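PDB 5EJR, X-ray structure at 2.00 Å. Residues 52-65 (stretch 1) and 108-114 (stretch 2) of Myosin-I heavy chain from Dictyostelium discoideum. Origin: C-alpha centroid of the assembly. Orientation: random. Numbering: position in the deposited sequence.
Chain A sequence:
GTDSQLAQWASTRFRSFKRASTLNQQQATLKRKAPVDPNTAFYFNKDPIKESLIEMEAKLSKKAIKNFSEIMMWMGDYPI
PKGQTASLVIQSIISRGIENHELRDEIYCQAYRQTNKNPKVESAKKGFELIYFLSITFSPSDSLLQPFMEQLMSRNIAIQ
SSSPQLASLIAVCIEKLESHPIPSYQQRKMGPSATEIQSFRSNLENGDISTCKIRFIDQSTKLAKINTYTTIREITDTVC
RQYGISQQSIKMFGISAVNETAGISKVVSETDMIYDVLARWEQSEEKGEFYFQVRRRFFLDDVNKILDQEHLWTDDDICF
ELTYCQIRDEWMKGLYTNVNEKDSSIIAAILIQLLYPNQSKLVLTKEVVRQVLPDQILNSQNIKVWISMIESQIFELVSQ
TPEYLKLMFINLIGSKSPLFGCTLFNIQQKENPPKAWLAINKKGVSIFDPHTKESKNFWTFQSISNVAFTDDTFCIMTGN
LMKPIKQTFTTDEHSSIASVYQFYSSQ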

# COMPACT_ATOMS: atom_id res chain seq x y z
N SER A 52 -22.68 23.53 11.81
CA SER A 52 -22.88 22.69 10.62
C SER A 52 -24.01 23.22 9.73
O SER A 52 -24.89 23.91 10.23
CB SER A 52 -23.16 21.25 11.03
OG SER A 52 -24.41 21.10 11.68
N LEU A 53 -23.97 22.89 8.42
CA LEU A 53 -24.99 23.29 7.45
C LEU A 53 -26.29 22.53 7.69
O LEU A 53 -27.38 23.10 7.59
CB LEU A 53 -24.53 23.06 5.99
CG LEU A 53 -23.22 23.71 5.51
CD1 LEU A 53 -23.00 23.42 4.03
CD2 LEU A 53 -23.22 25.23 5.72
N ILE A 54 -26.19 21.23 7.98
CA ILE A 54 -27.35 20.39 8.24
C ILE A 54 -27.64 20.39 9.75
O ILE A 54 -26.70 20.38 10.55
CB ILE A 54 -27.15 18.95 7.66
CG1 ILE A 54 -27.15 18.98 6.12
CG2 ILE A 54 -28.19 17.93 8.18
CD1 ILE A 54 -26.42 17.81 5.45
N GLU A 55 -28.93 20.44 10.13
CA GLU A 55 -29.30 20.38 11.53
C GLU A 55 -29.08 18.95 11.98
O GLU A 55 -29.66 18.01 11.41
CB GLU A 55 -30.76 20.81 11.76
CG GLU A 55 -31.12 20.94 13.23
CD GLU A 55 -32.57 21.27 13.51
OE1 GLU A 55 -32.90 22.48 13.60
OE2 GLU A 55 -33.39 20.33 13.64
N MET A 56 -28.18 18.79 12.96
CA MET A 56 -27.83 17.50 13.55
C MET A 56 -27.32 17.72 14.98
O MET A 56 -27.16 18.87 15.39
CB MET A 56 -26.78 16.76 12.69
CG MET A 56 -25.48 17.52 12.55
SD MET A 56 -24.59 17.02 11.06
CE MET A 56 -23.10 17.70 11.40
N GLU A 57 -27.04 16.60 15.71
CA GLU A 57 -26.53 16.56 17.08
C GLU A 57 -25.27 17.41 17.20
O GLU A 57 -24.51 17.49 16.24
CB GLU A 57 -26.22 15.11 17.51
CG GLU A 57 -27.42 14.17 17.46
CD GLU A 57 -27.61 13.43 16.14
OE1 GLU A 57 -28.09 14.06 15.17
OE2 GLU A 57 -27.29 12.22 16.09
N ALA A 58 -25.06 18.05 18.37
CA ALA A 58 -23.93 18.95 18.64
C ALA A 58 -22.55 18.29 18.61
O ALA A 58 -21.54 18.98 18.43
CB ALA A 58 -24.14 19.68 19.95
N LYS A 59 -22.49 16.96 18.82
CA LYS A 59 -21.25 16.17 18.77
C LYS A 59 -20.76 16.15 17.29
O LYS A 59 -19.59 16.40 17.01
CB LYS A 59 -21.52 14.73 19.25
CG LYS A 59 -20.29 13.92 19.56
CD LYS A 59 -20.69 12.51 19.92
CE LYS A 59 -19.61 11.83 20.72
NZ LYS A 59 -20.03 10.48 21.18
N LEU A 60 -21.71 15.89 16.36
CA LEU A 60 -21.49 15.83 14.92
C LEU A 60 -21.21 17.20 14.31
O LEU A 60 -20.37 17.31 13.41
CB LEU A 60 -22.69 15.16 14.21
CG LEU A 60 -22.94 13.70 14.58
CD1 LEU A 60 -24.30 13.24 14.10
CD2 LEU A 60 -21.82 12.78 14.09
N SER A 61 -21.90 18.25 14.83
CA SER A 61 -21.73 19.64 14.37
C SER A 61 -20.33 20.16 14.67
O SER A 61 -19.79 20.92 13.87
CB SER A 61 -22.77 20.56 15.00
OG SER A 61 -24.04 19.94 15.10
N LYS A 62 -19.76 19.77 15.82
CA LYS A 62 -18.41 20.18 16.24
C LYS A 62 -17.36 19.66 15.26
O LYS A 62 -16.44 20.39 14.91
CB LYS A 62 -18.11 19.74 17.68
CG LYS A 62 -16.89 20.42 18.30
CD LYS A 62 -16.56 19.84 19.67
CE LYS A 62 -15.24 20.33 20.21
NZ LYS A 62 -15.32 21.71 20.75
N LYS A 63 -17.52 18.40 14.80
CA LYS A 63 -16.63 17.74 13.84
C LYS A 63 -16.81 18.37 12.44
O LYS A 63 -15.85 18.46 11.67
CB LYS A 63 -16.92 16.23 13.76
CG LYS A 63 -16.57 15.44 15.01
CD LYS A 63 -17.00 13.99 14.87
CE LYS A 63 -16.87 13.24 16.17
NZ LYS A 63 -16.80 11.77 15.94
N ALA A 64 -18.05 18.80 12.12
CA ALA A 64 -18.42 19.44 10.85
C ALA A 64 -17.74 20.80 10.73
O ALA A 64 -17.35 21.17 9.62
CB ALA A 64 -19.92 19.59 10.76
N ILE A 65 -17.58 21.52 11.87
CA ILE A 65 -16.91 22.82 11.94
C ILE A 65 -15.44 22.65 11.61
O ILE A 65 -14.93 23.40 10.76
CB ILE A 65 -17.14 23.55 13.31
CG1 ILE A 65 -18.61 23.98 13.47
CG2 ILE A 65 -16.19 24.77 13.46
CD1 ILE A 65 -19.10 24.07 14.93
N TYR A 108 -20.28 16.53 1.67
CA TYR A 108 -20.64 16.78 0.27
C TYR A 108 -21.26 18.18 0.07
O TYR A 108 -20.94 18.85 -0.90
CB TYR A 108 -21.64 15.73 -0.24
CG TYR A 108 -21.00 14.50 -0.85
CD1 TYR A 108 -20.64 14.47 -2.19
CD2 TYR A 108 -20.81 13.34 -0.10
CE1 TYR A 108 -20.10 13.32 -2.77
CE2 TYR A 108 -20.23 12.20 -0.65
CZ TYR A 108 -19.89 12.19 -1.99
OH TYR A 108 -19.37 11.04 -2.54
N CYS A 109 -22.15 18.60 1.00
CA CYS A 109 -22.79 19.92 0.98
C CYS A 109 -21.77 21.02 1.24
O CYS A 109 -21.79 22.00 0.51
CB CYS A 109 -23.96 19.99 1.95
SG CYS A 109 -25.35 18.91 1.51
N GLN A 110 -20.84 20.84 2.22
CA GLN A 110 -19.81 21.86 2.49
C GLN A 110 -18.89 22.06 1.30
O GLN A 110 -18.46 23.19 1.05
CB GLN A 110 -18.93 21.50 3.69
CG GLN A 110 -19.58 21.62 5.06
CD GLN A 110 -18.61 21.28 6.19
OE1 GLN A 110 -17.46 20.89 5.98
NE2 GLN A 110 -19.05 21.49 7.42
N ALA A 111 -18.52 20.94 0.61
CA ALA A 111 -17.60 20.99 -0.52
C ALA A 111 -18.29 21.71 -1.67
O ALA A 111 -17.71 22.63 -2.23
CB ALA A 111 -17.19 19.57 -0.93
N TYR A 112 -19.54 21.32 -1.97
CA TYR A 112 -20.34 21.90 -3.04
C TYR A 112 -20.61 23.40 -2.83
O TYR A 112 -20.36 24.20 -3.74
CB TYR A 112 -21.65 21.14 -3.29
CG TYR A 112 -22.43 21.78 -4.41
CD1 TYR A 112 -22.06 21.60 -5.74
CD2 TYR A 112 -23.44 22.71 -4.14
CE1 TYR A 112 -22.71 22.27 -6.78
CE2 TYR A 112 -24.10 23.38 -5.17
CZ TYR A 112 -23.73 23.16 -6.48
OH TYR A 112 -24.38 23.82 -7.49
N ARG A 113 -21.10 23.78 -1.64
CA ARG A 113 -21.37 25.18 -1.27
C ARG A 113 -20.15 26.05 -1.58
O ARG A 113 -20.29 27.14 -2.14
CB ARG A 113 -21.73 25.28 0.23
CG ARG A 113 -21.51 26.65 0.87
CD ARG A 113 -21.19 26.53 2.34
NE ARG A 113 -20.67 27.76 2.90
CZ ARG A 113 -21.40 28.65 3.57
NH1 ARG A 113 -22.70 28.46 3.72
NH2 ARG A 113 -20.83 29.72 4.09
N GLN A 114 -18.95 25.55 -1.27
CA GLN A 114 -17.74 26.33 -1.49
C GLN A 114 -17.34 26.46 -2.98
O GLN A 114 -16.52 27.31 -3.30
CB GLN A 114 -16.62 25.82 -0.60
CG GLN A 114 -16.84 26.14 0.89
CD GLN A 114 -16.76 27.63 1.21
OE1 GLN A 114 -17.77 28.35 1.20
NE2 GLN A 114 -15.57 28.11 1.47

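How do the two backbones come together? Stretch 1 runs as loop or turn from S52 to E57 and then enters a helix at A58 that continues beyond I65; stretch 2 belongs to a helix that began earlier in the chain. E57 occupies the N-cap position, and its carbonyl serves the first turn twice: E57 O accepts a backbone hydrogen bond from S61 N at 3.1 Å and a second from the side chain S61 OG at 2.7 Å. Further along, A64 N bonds to L60 O at 3.0 Å and I65 N to S61 O at 3.0 Å. In stretch 2 the same i to i+4 pattern links Y112 N to Y108 O at 3.0 Å and R113 N to C109 O at 2.9 Å. The closest approach of the backbones is at L53 and Q110, whose CA atoms lie 7.3 Å apart. The contact draws on two separate parts of stretch 1, the loop around L53 and the helix at A64, while the residues from E55 to K63 cover none of stretch 2.

What does L53 contribute to the contact? Its CA-to-CB bond points toward the helix, and with chi1 in m and chi2 in t it has by far the largest covered area of any residue here, 96 Å². One methyl, L53 CD1, rests against the helix backbone, 3.9 Å from C109 C and 3.8 Å from Q110 N, and also lies 4.1 Å from C109 CB. L53 CD2 comes within 3.8 Å of R113 NH1, while L53 CD1 also packs on the same arginine, 4.0 Å from R113 CD. The approach of CD2 to the guanidinium is oblique, a packing contact in which the leucine offers no polar atom; NH1 has its hydrogen bonding elsewhere in the structure.

How does I54 add to this apolar packing? Its CA-to-CB bond points sideways, but the end of the side chain comes nearer, bringing I54 CD1 to 4.2 Å from C109 SG. C109 points toward stretch 1 and so meets both loop residues, with L53 at its CB and I54 at its sulfur. Within the loop, S52 OG donates a hydrogen bond to I54 O at 2.7 Å, tying the residues before and after L53 to each other.

Where is the polar link between the stretches? It is a single hydrogen bond, from Q110 NE2 to A64 O, with a 2.8 Å separation and an angle of 176° at the hydrogen, short and almost straight. Although the CA-to-CB bond of Q110 points sideways to stretch 1, chi1 in m and chi2 in t extend the side chain so that its amide reaches the A64 carbonyl. The same extension lays the aliphatic part beside the leucine, with Q110 CG 4.0 Å from L53 CD1, and puts Q110 NE2 3.9 Å from A64 CB. Q110 thus touches both the loop and the helix of stretch 1, and joins apolar packing to a directed polar bond.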